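Local coordinates for hypothetical protein APE0754 (Aeropyrum pernix, PDB 1TUA) that is of unknown function but, as a KH-domain protein, probably binds RNA, at residues A[13-18]-A[39-44]; A[30-35]-A[78-83]; A[122-125]-A[130-133]; A[144-149]-A[179-184]; A[151-156]-A[164-169]. All coordinates share one frame; numbering follows the deposited sequence.

Interaction 1. Residues A[13-18]-A[39-44]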
# COMPACT_ATOMS: atom_id res chain seq x y z
N GLU A 13 -0.20 -16.87 5.18
CA GLU A 13 -1.51 -16.59 5.77
C GLU A 13 -2.39 -15.68 4.92
O GLU A 13 -3.55 -15.44 5.26
CB GLU A 13 -1.33 -15.98 7.17
CG GLU A 13 -0.61 -14.63 7.18
CD GLU A 13 0.90 -14.73 7.40
OE1 GLU A 13 1.55 -15.64 6.84
OE2 GLU A 13 1.44 -13.87 8.14
N ARG A 14 -1.85 -15.17 3.82
CA ARG A 14 -2.62 -14.29 2.95
C ARG A 14 -2.84 -14.85 1.55
O ARG A 14 -3.48 -14.22 0.71
CB ARG A 14 -1.94 -12.92 2.83
CG ARG A 14 -1.92 -12.13 4.12
CD ARG A 14 -3.32 -11.74 4.51
NE ARG A 14 -3.83 -10.66 3.67
CZ ARG A 14 -5.11 -10.31 3.60
NH1 ARG A 14 -6.02 -10.95 4.32
NH2 ARG A 14 -5.48 -9.30 2.82
N LEU A 15 -2.32 -16.05 1.29
CA LEU A 15 -2.46 -16.65 -0.04
C LEU A 15 -3.92 -16.83 -0.43
O LEU A 15 -4.29 -16.67 -1.60
CB LEU A 15 -1.72 -17.98 -0.10
CG LEU A 15 -1.45 -18.52 -1.51
CD1 LEU A 15 -0.69 -17.48 -2.34
CD2 LEU A 15 -0.66 -19.82 -1.42
N GLY A 16 -4.76 -17.14 0.55
CA GLY A 16 -6.17 -17.31 0.27
C GLY A 16 -6.83 -16.00 -0.14
O GLY A 16 -7.74 -15.97 -0.97
N ALA A 17 -6.36 -14.90 0.45
CA ALA A 17 -6.92 -13.59 0.13
C ALA A 17 -6.51 -13.18 -1.28
O ALA A 17 -7.26 -12.51 -1.98
CB ALA A 17 -6.45 -12.56 1.15
N VAL A 18 -5.30 -13.57 -1.68
CA VAL A 18 -4.80 -13.23 -3.00
C VAL A 18 -5.55 -14.01 -4.08
O VAL A 18 -5.92 -13.45 -5.12
CB VAL A 18 -3.29 -13.54 -3.11
CG1 VAL A 18 -2.83 -13.41 -4.57
CG2 VAL A 18 -2.51 -12.59 -2.22
N VAL A 39 -0.19 -19.45 -9.29
CA VAL A 39 0.10 -19.58 -7.88
C VAL A 39 0.84 -20.87 -7.53
O VAL A 39 0.50 -21.94 -8.02
CB VAL A 39 -1.21 -19.54 -7.06
CG1 VAL A 39 -0.90 -19.61 -5.57
CG2 VAL A 39 -1.99 -18.28 -7.39
N ASP A 40 1.85 -20.74 -6.69
CA ASP A 40 2.64 -21.87 -6.21
C ASP A 40 2.30 -21.95 -4.73
O ASP A 40 2.99 -21.33 -3.90
CB ASP A 40 4.13 -21.58 -6.40
CG ASP A 40 5.01 -22.75 -5.97
OD1 ASP A 40 4.66 -23.44 -4.99
OD2 ASP A 40 6.06 -22.95 -6.60
N THR A 41 1.26 -22.69 -4.38
CA THR A 41 0.83 -22.79 -2.98
C THR A 41 1.90 -23.32 -2.04
O THR A 41 2.07 -22.81 -0.93
CB THR A 41 -0.42 -23.67 -2.83
OG1 THR A 41 -0.09 -25.02 -3.16
CG2 THR A 41 -1.53 -23.19 -3.74
N GLU A 42 2.62 -24.35 -2.47
CA GLU A 42 3.66 -24.94 -1.64
C GLU A 42 4.76 -23.95 -1.27
O GLU A 42 5.31 -24.01 -0.17
CB GLU A 42 4.25 -26.15 -2.35
CG GLU A 42 3.28 -27.33 -2.39
CD GLU A 42 3.69 -28.40 -3.38
OE1 GLU A 42 4.87 -28.83 -3.37
OE2 GLU A 42 2.82 -28.82 -4.18
N ASN A 43 5.08 -23.03 -2.18
CA ASN A 43 6.11 -22.03 -1.94
C ASN A 43 5.51 -20.66 -1.63
O ASN A 43 6.24 -19.71 -1.36
CB ASN A 43 7.03 -21.93 -3.15
CG ASN A 43 7.65 -23.27 -3.53
OD1 ASN A 43 8.29 -23.40 -4.58
ND2 ASN A 43 7.45 -24.27 -2.68
N SER A 44 4.18 -20.58 -1.65
CA SER A 44 3.46 -19.33 -1.40
C SER A 44 4.09 -18.21 -2.22
O SER A 44 4.48 -17.15 -1.71
CB SER A 44 3.51 -18.99 0.09
OG SER A 44 2.50 -18.05 0.42
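Where Leu15 meets Val39 and Thr41 no flat group takes part; the planar groups stand at the flanks. On one side the guanidinium of Arg14 folds over the following helical turn, with CB of Ala17 3.5 Å above the plane, over the centre of one face. On the other, the carboxylate of Asp40 is approached from above its plane by the backbone N of Asn43, 2.9 Å from OD1, an Asx motif that ties the bend after the strand. Between these flanks the contact is carried by the two methyls of one leucine. With CG anti to the backbone N (chi1 -164°), Leu15 extends across to segment 39-44 and divides its work: CD1 meets CG1 of Val39 tip to tip at 3.9 Å, while CD2 sits 3.7 Å from CA of Thr41 and also reaches the side of that residue at CB and CG2. CD2 further comes within 4.1 Å of Ser44 OG, a van der Waals approach only; the hydroxyl's hydrogen bond goes to the carbonyl O of Val10. The backbone of Ser44 is hydrogen-bonded to Val10 as well, and Leu15 touches the side chain of Val10, so both the bend and the leucine contact Val10. NE of Arg14 is hydrogen-bonded to the carbonyl O of Ile70 in helix 57-72. Topologically, the start of helix 15-19 is packed on the end of strand 35-40 and the bend leading into strand 45-50. This is consistent with a type I KH fold, strand order 1-3-2, in which the first helix flanks the second strand and the variable loop that follows it.

Interaction 2. Residues A[30-35]-A[78-83]; sequences MRRTGT and KAFRLL
Thr33, at the last turn of helix 24-33, and Leu83, in the 3-10 segment 80-83, come nearest in backbone, their CA atoms 8.1 Å apart, and just beyond Thr33 the helix is ended by Gly34 with positive phi. Leu83 spans this separation with both methyls. CD2 presses on CG2 of Thr33 at 3.5 Å, tighter than usual for two carbons, the side chains at about a right angle. CD1 lies over one face of the Arg32 guanidinium, offset toward its rim and 3.6 Å from NE. Arg32 presents that face because its chain, extended as far as CD, bends at chi3 (61°). It crosses Phe80 at about a right angle, guanidinium and ring planes 48° apart, with NH1 4.1 Å from Phe80 CB. A water completes the crossing: it accepts from Arg32 NH2 at 2.8 Å and donates to the carbonyl O of Phe80 at 2.9 Å. Helix 24-33 is the second helix of what is probably the first KH unit, whereas segment 78-83 leads from helix 76-79 toward strand 87-93, which opens the second three-stranded sheet; the contact therefore ties this unit to the connection between the two sheets. The hydroxyl of Thr33 is turned from Leu83, accepting from OG1 of Thr35 at 2.8 Å and bonded to the carbonyl O of Ile29. An alanine here removes both CG2 and OG1, which would probably open a gap beneath Leu83 CD2 and leave the Thr35 hydroxyl without its acceptor. Leu83 and Thr33 also rest on helix 57-72, at Val66 and Ala63, and Phe80 on Glu28 and Ile29.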
# COMPACT_ATOMS: atom_id res chain seq x y z
N MET A 30 -6.45 -10.41 -13.12
CA MET A 30 -6.09 -10.82 -14.48
C MET A 30 -6.98 -10.11 -15.50
O MET A 30 -6.50 -9.58 -16.50
CB MET A 30 -6.24 -12.34 -14.63
CG MET A 30 -5.15 -13.18 -13.95
SD MET A 30 -5.39 -15.00 -14.12
CE MET A 30 -5.96 -15.36 -12.58
N ARG A 31 -8.28 -10.12 -15.24
CA ARG A 31 -9.27 -9.52 -16.13
C ARG A 31 -9.04 -8.03 -16.40
O ARG A 31 -9.14 -7.58 -17.54
CB ARG A 31 -10.66 -9.72 -15.53
CG ARG A 31 -11.81 -9.21 -16.36
CD ARG A 31 -13.12 -9.72 -15.79
NE ARG A 31 -13.10 -11.17 -15.66
CZ ARG A 31 -13.09 -11.82 -14.49
NH1 ARG A 31 -13.10 -11.15 -13.35
NH2 ARG A 31 -13.06 -13.15 -14.47
N ARG A 32 -8.74 -7.28 -15.36
CA ARG A 32 -8.54 -5.84 -15.49
C ARG A 32 -7.19 -5.39 -16.05
O ARG A 32 -7.08 -4.27 -16.56
CB ARG A 32 -8.78 -5.17 -14.13
CG ARG A 32 -10.23 -5.31 -13.69
CD ARG A 32 -10.51 -4.68 -12.34
NE ARG A 32 -10.22 -3.25 -12.31
CZ ARG A 32 -10.52 -2.45 -11.29
NH1 ARG A 32 -11.11 -2.95 -10.21
NH2 ARG A 32 -10.21 -1.16 -11.34
N THR A 33 -6.19 -6.27 -15.98
CA THR A 33 -4.84 -5.94 -16.45
C THR A 33 -4.35 -6.70 -17.68
O THR A 33 -3.35 -6.31 -18.29
CB THR A 33 -3.81 -6.14 -15.33
OG1 THR A 33 -3.86 -7.50 -14.88
CG2 THR A 33 -4.09 -5.21 -14.15
N GLY A 34 -5.02 -7.78 -18.05
CA GLY A 34 -4.59 -8.55 -19.20
C GLY A 34 -3.36 -9.38 -18.87
O GLY A 34 -2.46 -9.58 -19.70
N THR A 35 -3.31 -9.87 -17.63
CA THR A 35 -2.20 -10.68 -17.18
C THR A 35 -2.66 -12.09 -16.86
O THR A 35 -3.86 -12.37 -16.83
CB THR A 35 -1.54 -10.09 -15.91
OG1 THR A 35 -2.52 -9.98 -14.87
CG2 THR A 35 -0.93 -8.72 -16.20
N LYS A 78 -9.55 -2.77 -1.41
CA LYS A 78 -8.72 -1.59 -1.22
C LYS A 78 -7.48 -1.68 -2.10
O LYS A 78 -7.05 -0.69 -2.69
CB LYS A 78 -8.33 -1.43 0.24
CG LYS A 78 -9.46 -0.95 1.13
CD LYS A 78 -9.05 -0.92 2.59
CE LYS A 78 -10.10 -0.25 3.47
NZ LYS A 78 -10.22 1.20 3.16
N ALA A 79 -6.90 -2.87 -2.19
CA ALA A 79 -5.69 -3.09 -2.99
C ALA A 79 -5.90 -2.74 -4.47
O ALA A 79 -4.97 -2.28 -5.14
CB ALA A 79 -5.22 -4.54 -2.86
N PHE A 80 -7.11 -2.96 -4.99
CA PHE A 80 -7.40 -2.66 -6.40
C PHE A 80 -7.16 -1.20 -6.76
O PHE A 80 -7.04 -0.85 -7.93
CB PHE A 80 -8.85 -3.03 -6.75
CG PHE A 80 -9.12 -4.51 -6.75
CD1 PHE A 80 -8.14 -5.42 -7.15
CD2 PHE A 80 -10.38 -5.00 -6.40
CE1 PHE A 80 -8.40 -6.79 -7.20
CE2 PHE A 80 -10.65 -6.38 -6.44
CZ PHE A 80 -9.66 -7.27 -6.85
N ARG A 81 -7.09 -0.35 -5.74
CA ARG A 81 -6.84 1.07 -5.97
C ARG A 81 -5.51 1.26 -6.69
O ARG A 81 -5.31 2.23 -7.41
CB ARG A 81 -6.82 1.82 -4.63
CG ARG A 81 -6.41 3.29 -4.74
CD ARG A 81 -6.60 4.00 -3.41
NE ARG A 81 -6.08 5.37 -3.45
CZ ARG A 81 -6.30 6.27 -2.50
NH1 ARG A 81 -7.03 5.96 -1.44
NH2 ARG A 81 -5.78 7.49 -2.61
N LEU A 82 -4.60 0.31 -6.50
CA LEU A 82 -3.29 0.36 -7.12
C LEU A 82 -3.33 0.20 -8.64
O LEU A 82 -2.32 0.41 -9.31
CB LEU A 82 -2.36 -0.69 -6.49
CG LEU A 82 -1.91 -0.31 -5.07
CD1 LEU A 82 -1.35 -1.52 -4.34
CD2 LEU A 82 -0.87 0.80 -5.15
N LEU A 83 -4.49 -0.17 -9.17
CA LEU A 83 -4.65 -0.32 -10.61
C LEU A 83 -4.93 1.05 -11.21
O LEU A 83 -4.85 1.23 -12.42
CB LEU A 83 -5.83 -1.25 -10.93
CG LEU A 83 -5.65 -2.74 -10.61
CD1 LEU A 83 -6.86 -3.50 -11.13
CD2 LEU A 83 -4.37 -3.27 -11.26
O HOH W 1 -9.57 0.22 -8.96

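Interaction 3. Residues A[122-125]-A[130-133]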
# COMPACT_ATOMS: atom_id res chain seq x y z
N THR A 122 -7.07 9.56 11.04
CA THR A 122 -6.73 10.97 10.86
C THR A 122 -5.69 11.13 9.75
O THR A 122 -5.82 12.00 8.89
CB THR A 122 -6.16 11.58 12.15
OG1 THR A 122 -7.18 11.57 13.16
CG2 THR A 122 -5.70 13.02 11.92
N ILE A 123 -4.66 10.29 9.77
CA ILE A 123 -3.64 10.37 8.74
C ILE A 123 -4.26 10.04 7.37
O ILE A 123 -3.97 10.72 6.39
CB ILE A 123 -2.46 9.42 9.06
CG1 ILE A 123 -1.79 9.88 10.37
CG2 ILE A 123 -1.44 9.43 7.92
CD1 ILE A 123 -0.68 8.97 10.87
N GLU A 124 -5.10 9.01 7.31
CA GLU A 124 -5.75 8.65 6.04
C GLU A 124 -6.60 9.80 5.48
O GLU A 124 -6.55 10.10 4.28
CB GLU A 124 -6.68 7.44 6.21
CG GLU A 124 -6.00 6.12 6.46
CD GLU A 124 -6.99 4.96 6.49
OE1 GLU A 124 -8.05 5.10 7.13
OE2 GLU A 124 -6.72 3.92 5.86
N GLU A 125 -7.37 10.44 6.35
CA GLU A 125 -8.24 11.54 5.93
C GLU A 125 -7.44 12.77 5.49
O GLU A 125 -7.81 13.43 4.52
CB GLU A 125 -9.18 11.95 7.06
CG GLU A 125 -10.04 10.82 7.58
CD GLU A 125 -10.97 11.26 8.70
OE1 GLU A 125 -10.49 11.92 9.66
OE2 GLU A 125 -12.17 10.94 8.63
N TYR A 130 -4.98 5.08 1.78
CA TYR A 130 -5.48 3.91 2.50
C TYR A 130 -4.26 3.45 3.28
O TYR A 130 -3.17 3.37 2.72
CB TYR A 130 -5.90 2.77 1.55
CG TYR A 130 -7.17 2.99 0.76
CD1 TYR A 130 -8.12 3.94 1.16
CD2 TYR A 130 -7.44 2.22 -0.36
CE1 TYR A 130 -9.31 4.10 0.45
CE2 TYR A 130 -8.62 2.38 -1.08
CZ TYR A 130 -9.55 3.32 -0.67
OH TYR A 130 -10.72 3.46 -1.38
N ILE A 131 -4.44 3.15 4.56
CA ILE A 131 -3.32 2.71 5.39
C ILE A 131 -3.68 1.42 6.12
O ILE A 131 -4.73 1.33 6.76
CB ILE A 131 -2.93 3.80 6.43
CG1 ILE A 131 -2.44 5.06 5.71
CG2 ILE A 131 -1.86 3.27 7.38
CD1 ILE A 131 -2.15 6.24 6.63
N ASN A 132 -2.82 0.41 6.00
CA ASN A 132 -3.04 -0.85 6.69
C ASN A 132 -1.90 -1.11 7.66
O ASN A 132 -0.74 -1.07 7.28
CB ASN A 132 -3.13 -2.02 5.70
CG ASN A 132 -3.50 -3.32 6.39
OD1 ASN A 132 -2.64 -4.11 6.78
ND2 ASN A 132 -4.79 -3.54 6.56
N VAL A 133 -2.25 -1.35 8.92
CA VAL A 133 -1.24 -1.64 9.93
C VAL A 133 -1.23 -3.16 10.11
O VAL A 133 -2.10 -3.72 10.78
CB VAL A 133 -1.57 -0.96 11.27
CG1 VAL A 133 -0.49 -1.27 12.29
CG2 VAL A 133 -1.67 0.54 11.07
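With CG anti to its carbonyl carbon (chi1 -70°) and the chain extended beyond, Glu124 slides past Ile131 in the opposite direction and delivers its carboxylate to the strand backbone. OE2 accepts from Ile131 N at 2.7 Å, through its anti lone pair and fairly straight (160° at the hydrogen). The same first torsion lays CG of Glu124 3.8 Å from CG1 of Ile131. Ile131 has CG1 anti to its own carbonyl carbon, which sends CD1 onto CG2 of Ile123 at 3.5 Å. Strand 130-133 is an outermost strand of its sheet: Tyr130 and Asn132 pair with strand 137-141, and Glu124 takes up the Ile131 amide from the adjoining helix. Helix 118-127 leading through a short turn into such an edge strand is consistent with the second helix and second strand of a type I KH domain. OE2 also stands 3.4 Å from Ile131 O, two acceptors side by side; Arg120 NH1 makes a salt bridge to OE2 and a weak bond to that carbonyl. A leucine in place of Glu124 would probably leave Ile131 N without its acceptor and take from Arg120 this carboxylate partner. Ile123 also packs on Ala150, Ala153 and Ile154 of helix 144-158.

Interaction 4. Residues A[144-149]-A[179-184]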
# COMPACT_ATOMS: atom_id res chain seq x y z
N TYR A 144 1.95 9.60 -5.27
CA TYR A 144 3.29 9.82 -4.73
C TYR A 144 3.45 10.76 -3.54
O TYR A 144 3.93 10.34 -2.49
CB TYR A 144 4.24 10.28 -5.84
CG TYR A 144 5.66 10.39 -5.34
CD1 TYR A 144 6.39 9.24 -5.02
CD2 TYR A 144 6.25 11.63 -5.12
CE1 TYR A 144 7.67 9.33 -4.49
CE2 TYR A 144 7.54 11.73 -4.58
CZ TYR A 144 8.24 10.58 -4.27
OH TYR A 144 9.50 10.67 -3.73
N GLU A 145 3.08 12.02 -3.70
CA GLU A 145 3.24 12.98 -2.61
C GLU A 145 2.41 12.69 -1.37
O GLU A 145 2.90 12.83 -0.24
CB GLU A 145 2.92 14.38 -3.11
CG GLU A 145 3.86 14.85 -4.18
CD GLU A 145 3.68 16.31 -4.46
OE1 GLU A 145 2.60 16.68 -4.98
OE2 GLU A 145 4.60 17.08 -4.14
N ARG A 146 1.16 12.29 -1.55
CA ARG A 146 0.30 11.98 -0.42
C ARG A 146 0.77 10.72 0.31
O ARG A 146 0.77 10.68 1.54
CB ARG A 146 -1.15 11.82 -0.89
CG ARG A 146 -1.77 13.14 -1.32
CD ARG A 146 -3.17 12.97 -1.88
NE ARG A 146 -3.82 14.27 -2.06
CZ ARG A 146 -3.42 15.19 -2.93
NH1 ARG A 146 -2.37 14.96 -3.71
NH2 ARG A 146 -4.06 16.35 -3.00
N ALA A 147 1.18 9.70 -0.44
CA ALA A 147 1.68 8.47 0.18
C ALA A 147 2.97 8.77 0.96
O ALA A 147 3.19 8.24 2.05
CB ALA A 147 1.93 7.41 -0.89
N MET A 148 3.82 9.63 0.40
CA MET A 148 5.07 9.97 1.08
C MET A 148 4.78 10.81 2.33
O MET A 148 5.49 10.70 3.34
CB MET A 148 6.03 10.70 0.13
CG MET A 148 6.62 9.80 -0.97
SD MET A 148 7.36 8.23 -0.35
CE MET A 148 8.76 8.86 0.53
N ALA A 149 3.74 11.64 2.27
CA ALA A 149 3.37 12.46 3.43
C ALA A 149 2.90 11.55 4.56
O ALA A 149 3.29 11.71 5.72
CB ALA A 149 2.26 13.44 3.05
N ARG A 179 -2.24 23.31 -2.16
CA ARG A 179 -2.15 24.68 -2.62
C ARG A 179 -1.47 24.70 -3.99
O ARG A 179 -1.96 25.33 -4.93
CB ARG A 179 -1.35 25.54 -1.63
CG ARG A 179 -1.19 27.00 -2.05
CD ARG A 179 -0.96 27.91 -0.85
NE ARG A 179 -0.83 29.31 -1.23
CZ ARG A 179 0.23 29.83 -1.85
NH1 ARG A 179 1.26 29.05 -2.15
NH2 ARG A 179 0.25 31.12 -2.16
N ARG A 180 -0.36 23.98 -4.10
CA ARG A 180 0.39 23.90 -5.35
C ARG A 180 -0.48 23.33 -6.46
O ARG A 180 -0.44 23.81 -7.60
CB ARG A 180 1.62 23.02 -5.16
CG ARG A 180 2.64 23.14 -6.26
CD ARG A 180 3.83 22.23 -5.98
NE ARG A 180 4.24 22.28 -4.58
CZ ARG A 180 4.05 21.28 -3.71
NH1 ARG A 180 3.46 20.16 -4.10
NH2 ARG A 180 4.43 21.42 -2.44
N GLU A 181 -1.27 22.32 -6.14
CA GLU A 181 -2.14 21.72 -7.14
C GLU A 181 -3.17 22.73 -7.61
O GLU A 181 -3.40 22.89 -8.81
CB GLU A 181 -2.84 20.47 -6.58
CG GLU A 181 -1.88 19.38 -6.12
CD GLU A 181 -2.58 18.11 -5.67
OE1 GLU A 181 -3.58 18.20 -4.93
OE2 GLU A 181 -2.12 17.01 -6.06
N ARG A 182 -3.79 23.43 -6.67
CA ARG A 182 -4.80 24.43 -7.00
C ARG A 182 -4.22 25.54 -7.88
O ARG A 182 -4.85 25.96 -8.86
CB ARG A 182 -5.39 25.03 -5.73
CG ARG A 182 -6.33 26.20 -5.97
CD ARG A 182 -7.00 26.64 -4.68
NE ARG A 182 -6.04 26.96 -3.62
CZ ARG A 182 -5.32 28.08 -3.58
NH1 ARG A 182 -5.44 29.00 -4.54
NH2 ARG A 182 -4.48 28.29 -2.57
N LEU A 183 -3.02 26.00 -7.55
CA LEU A 183 -2.38 27.06 -8.32
C LEU A 183 -2.02 26.60 -9.72
O LEU A 183 -2.16 27.36 -10.68
CB LEU A 183 -1.14 27.59 -7.59
CG LEU A 183 -1.35 28.22 -6.20
CD1 LEU A 183 -0.03 28.77 -5.71
CD2 LEU A 183 -2.38 29.33 -6.26
N LYS A 184 -1.56 25.36 -9.85
CA LYS A 184 -1.22 24.83 -11.17
C LYS A 184 -2.48 24.77 -12.02
O LYS A 184 -2.47 25.11 -13.20
CB LYS A 184 -0.61 23.42 -11.06
CG LYS A 184 0.82 23.40 -10.56
CD LYS A 184 1.34 21.98 -10.43
CE LYS A 184 2.75 21.96 -9.87
NZ LYS A 184 3.23 20.59 -9.54
O HOH W 2 1.06 19.52 -5.36
O HOH W 3 0.41 16.27 -6.33
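Arg146 grips Glu181 end-on with two nitrogens, one to each carboxylate oxygen, joining helix 144-158, probably the third helix of a type I KH domain, to the long C-terminal helix 163-188. NH2 donates to OE1 of Glu181 at 2.7 Å and NH1 to OE2 at 3.1 Å. Both oxygens lie close to the guanidinium plane, but the carboxylate is tilted 25° from that plane, and OE2 is met from above the carboxylate. Arg146 reaches this far because its chain is extended from CG to NE; NH1 also makes a salt bridge to Asp143, so its positive end is shared between two acids. A second, looser salt bridge runs beside the first: OE2 of Glu145 stands 3.3 Å from NH1 of Arg180, the planar groups turned 52° apart. The Arg180 chain bends at chi3, and its NH2 is paired with Glu176 of its own helix. A water lies between the two acids, 2.6 Å from both Glu145 OE1 and Glu181 OE2, which are 4.9 Å apart; the flanking arginines probably offset their like charges. The backbones are well separated, with CA of Glu145 and Glu181 11.2 Å apart, so the helices are bridged here by long side chains. Farther in, Arg146 lies against Met174, Ile177 and Lys178, and Glu145 against Ile177. One turn on, Lys184 stays short of the acids, its NZ 6.0 Å from Glu145 OE1.

Interaction 5. Residues A[151-156]-A[164-169]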
# COMPACT_ATOMS: atom_id res chain seq x y z
N LYS A 151 3.62 8.38 4.93
CA LYS A 151 4.75 7.58 5.36
C LYS A 151 5.52 8.32 6.45
O LYS A 151 5.88 7.75 7.48
CB LYS A 151 5.67 7.31 4.17
CG LYS A 151 6.95 6.54 4.49
CD LYS A 151 7.85 6.48 3.26
CE LYS A 151 9.13 5.69 3.52
NZ LYS A 151 8.89 4.22 3.57
N GLN A 152 5.78 9.60 6.20
CA GLN A 152 6.50 10.42 7.15
C GLN A 152 5.74 10.51 8.48
O GLN A 152 6.34 10.34 9.55
CB GLN A 152 6.72 11.81 6.54
CG GLN A 152 7.44 12.79 7.44
CD GLN A 152 7.70 14.12 6.75
OE1 GLN A 152 6.85 14.63 6.02
NE2 GLN A 152 8.87 14.69 6.99
N ALA A 153 4.43 10.76 8.42
CA ALA A 153 3.62 10.86 9.63
C ALA A 153 3.69 9.55 10.42
O ALA A 153 3.82 9.56 11.65
CB ALA A 153 2.18 11.19 9.27
N ILE A 154 3.59 8.42 9.72
CA ILE A 154 3.66 7.11 10.36
C ILE A 154 5.03 6.93 11.02
O ILE A 154 5.12 6.46 12.15
CB ILE A 154 3.45 5.97 9.34
CG1 ILE A 154 2.04 6.03 8.76
CG2 ILE A 154 3.71 4.62 10.02
CD1 ILE A 154 0.95 5.80 9.79
N GLU A 155 6.10 7.29 10.31
CA GLU A 155 7.43 7.16 10.88
C GLU A 155 7.57 8.03 12.13
O GLU A 155 8.14 7.59 13.14
CB GLU A 155 8.48 7.55 9.84
CG GLU A 155 8.54 6.60 8.65
CD GLU A 155 9.48 7.07 7.55
OE1 GLU A 155 9.43 8.27 7.20
OE2 GLU A 155 10.25 6.24 7.04
N MET A 156 7.05 9.26 12.08
CA MET A 156 7.11 10.17 13.23
C MET A 156 6.40 9.57 14.45
O MET A 156 6.88 9.70 15.57
CB MET A 156 6.48 11.52 12.88
CG MET A 156 7.34 12.41 11.98
SD MET A 156 6.46 13.89 11.40
CE MET A 156 6.43 14.89 12.84
N SER A 164 -0.52 15.41 18.11
CA SER A 164 -0.77 16.78 17.68
C SER A 164 0.40 17.31 16.86
O SER A 164 0.21 18.04 15.88
CB SER A 164 -1.00 17.69 18.90
OG SER A 164 0.11 17.62 19.77
N THR A 165 1.61 16.93 17.26
CA THR A 165 2.83 17.33 16.56
C THR A 165 2.79 16.79 15.14
O THR A 165 2.98 17.52 14.17
CB THR A 165 4.07 16.74 17.26
OG1 THR A 165 4.32 17.47 18.47
CG2 THR A 165 5.30 16.82 16.36
N VAL A 166 2.52 15.49 15.02
CA VAL A 166 2.44 14.84 13.72
C VAL A 166 1.34 15.45 12.85
O VAL A 166 1.57 15.75 11.68
CB VAL A 166 2.20 13.32 13.89
CG1 VAL A 166 2.00 12.65 12.53
CG2 VAL A 166 3.38 12.68 14.61
N TYR A 167 0.16 15.67 13.42
CA TYR A 167 -0.94 16.24 12.65
C TYR A 167 -0.64 17.66 12.19
O TYR A 167 -0.96 18.03 11.06
CB TYR A 167 -2.24 16.24 13.47
CG TYR A 167 -2.66 14.88 13.98
CD1 TYR A 167 -2.42 13.71 13.25
CD2 TYR A 167 -3.32 14.76 15.20
CE1 TYR A 167 -2.82 12.46 13.73
CE2 TYR A 167 -3.73 13.52 15.69
CZ TYR A 167 -3.47 12.37 14.95
OH TYR A 167 -3.87 11.16 15.46
N ARG A 168 -0.03 18.46 13.06
CA ARG A 168 0.29 19.83 12.69
C ARG A 168 1.28 19.83 11.52
O ARG A 168 1.15 20.61 10.58
CB ARG A 168 0.89 20.56 13.89
CG ARG A 168 0.40 21.99 14.05
CD ARG A 168 1.25 22.75 15.06
NE ARG A 168 1.33 22.07 16.36
CZ ARG A 168 0.30 21.87 17.17
NH1 ARG A 168 -0.91 22.30 16.83
NH2 ARG A 168 0.48 21.26 18.34
N HIS A 169 2.27 18.95 11.59
CA HIS A 169 3.28 18.84 10.54
C HIS A 169 2.66 18.35 9.23
O HIS A 169 2.92 18.91 8.16
CB HIS A 169 4.39 17.89 10.98
CG HIS A 169 5.40 17.60 9.92
ND1 HIS A 169 5.18 16.68 8.91
CD2 HIS A 169 6.62 18.13 9.69
CE1 HIS A 169 6.23 16.66 8.11
NE2 HIS A 169 7.12 17.53 8.55
O HOH W 4 8.73 17.81 6.00
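Met156 leaves its helix pointing at Val166 and runs across toward His169. Its CB packs on CG2 of Val166 at 3.7 Å. Beyond CG, the sulfur settles over one face of the His169 imidazole, SD 4.2 Å from the ring centroid and 20° off its normal, a sulfur-aromatic contact displaced toward the ring atoms CG and ND1. A bend at the last torsion (chi3 74°) then turns the methyl back along the opposing helix: CE lies 4.1 Å from CB of His169 and 4.2 Å from CG2 of Thr165. The imidazole is approached at its edge too. OE1 of Gln152 lies near the ring plane, 3.0 Å from CE1, its amide standing almost perpendicular to the ring, and a water connects NE2 of Gln152 with NE2 of His169. Together, sulfur on a face and amide at an edge would restrict the turning of the ring. Deeper in, CB of Ala153 meets CG1 of Val166 at 3.6 Å; the small alanine probably allows the close approach here, the CA atoms of this pair 5.8 Å apart. The two short helical segments run antiparallel, 163° between their directions and 9.7 Å between axes, forming a helical hairpin. Helix 118-127 packs against the hairpin, Tyr167 reaching its Ala119 and Thr122, and Lys151 of helix 144-158 packs on Val90 and Val92 of strand 87-93.

Interactions 1 and 2 lie 18 Å apart between centres, at successive parts of the first KH unit: segment 30-35 ends the helix that feeds the strand used in interaction 1. Interaction 2 connects onward to interaction 3, where NH1 of Arg81 comes within 3.5 Å of CD1 of Tyr130. Interactions 3 and 5 form one packed region, centres 12 Å apart, with CD1 of Ile123 3.7 Å from CD1 of Ile154. Interactions 4 and 5 join the same two helices, with centres 16 Å apart, polar at one and largely apolar at the other. Interaction 1 is remote from interaction 4, about 36 Å between centres, across the chain's middle.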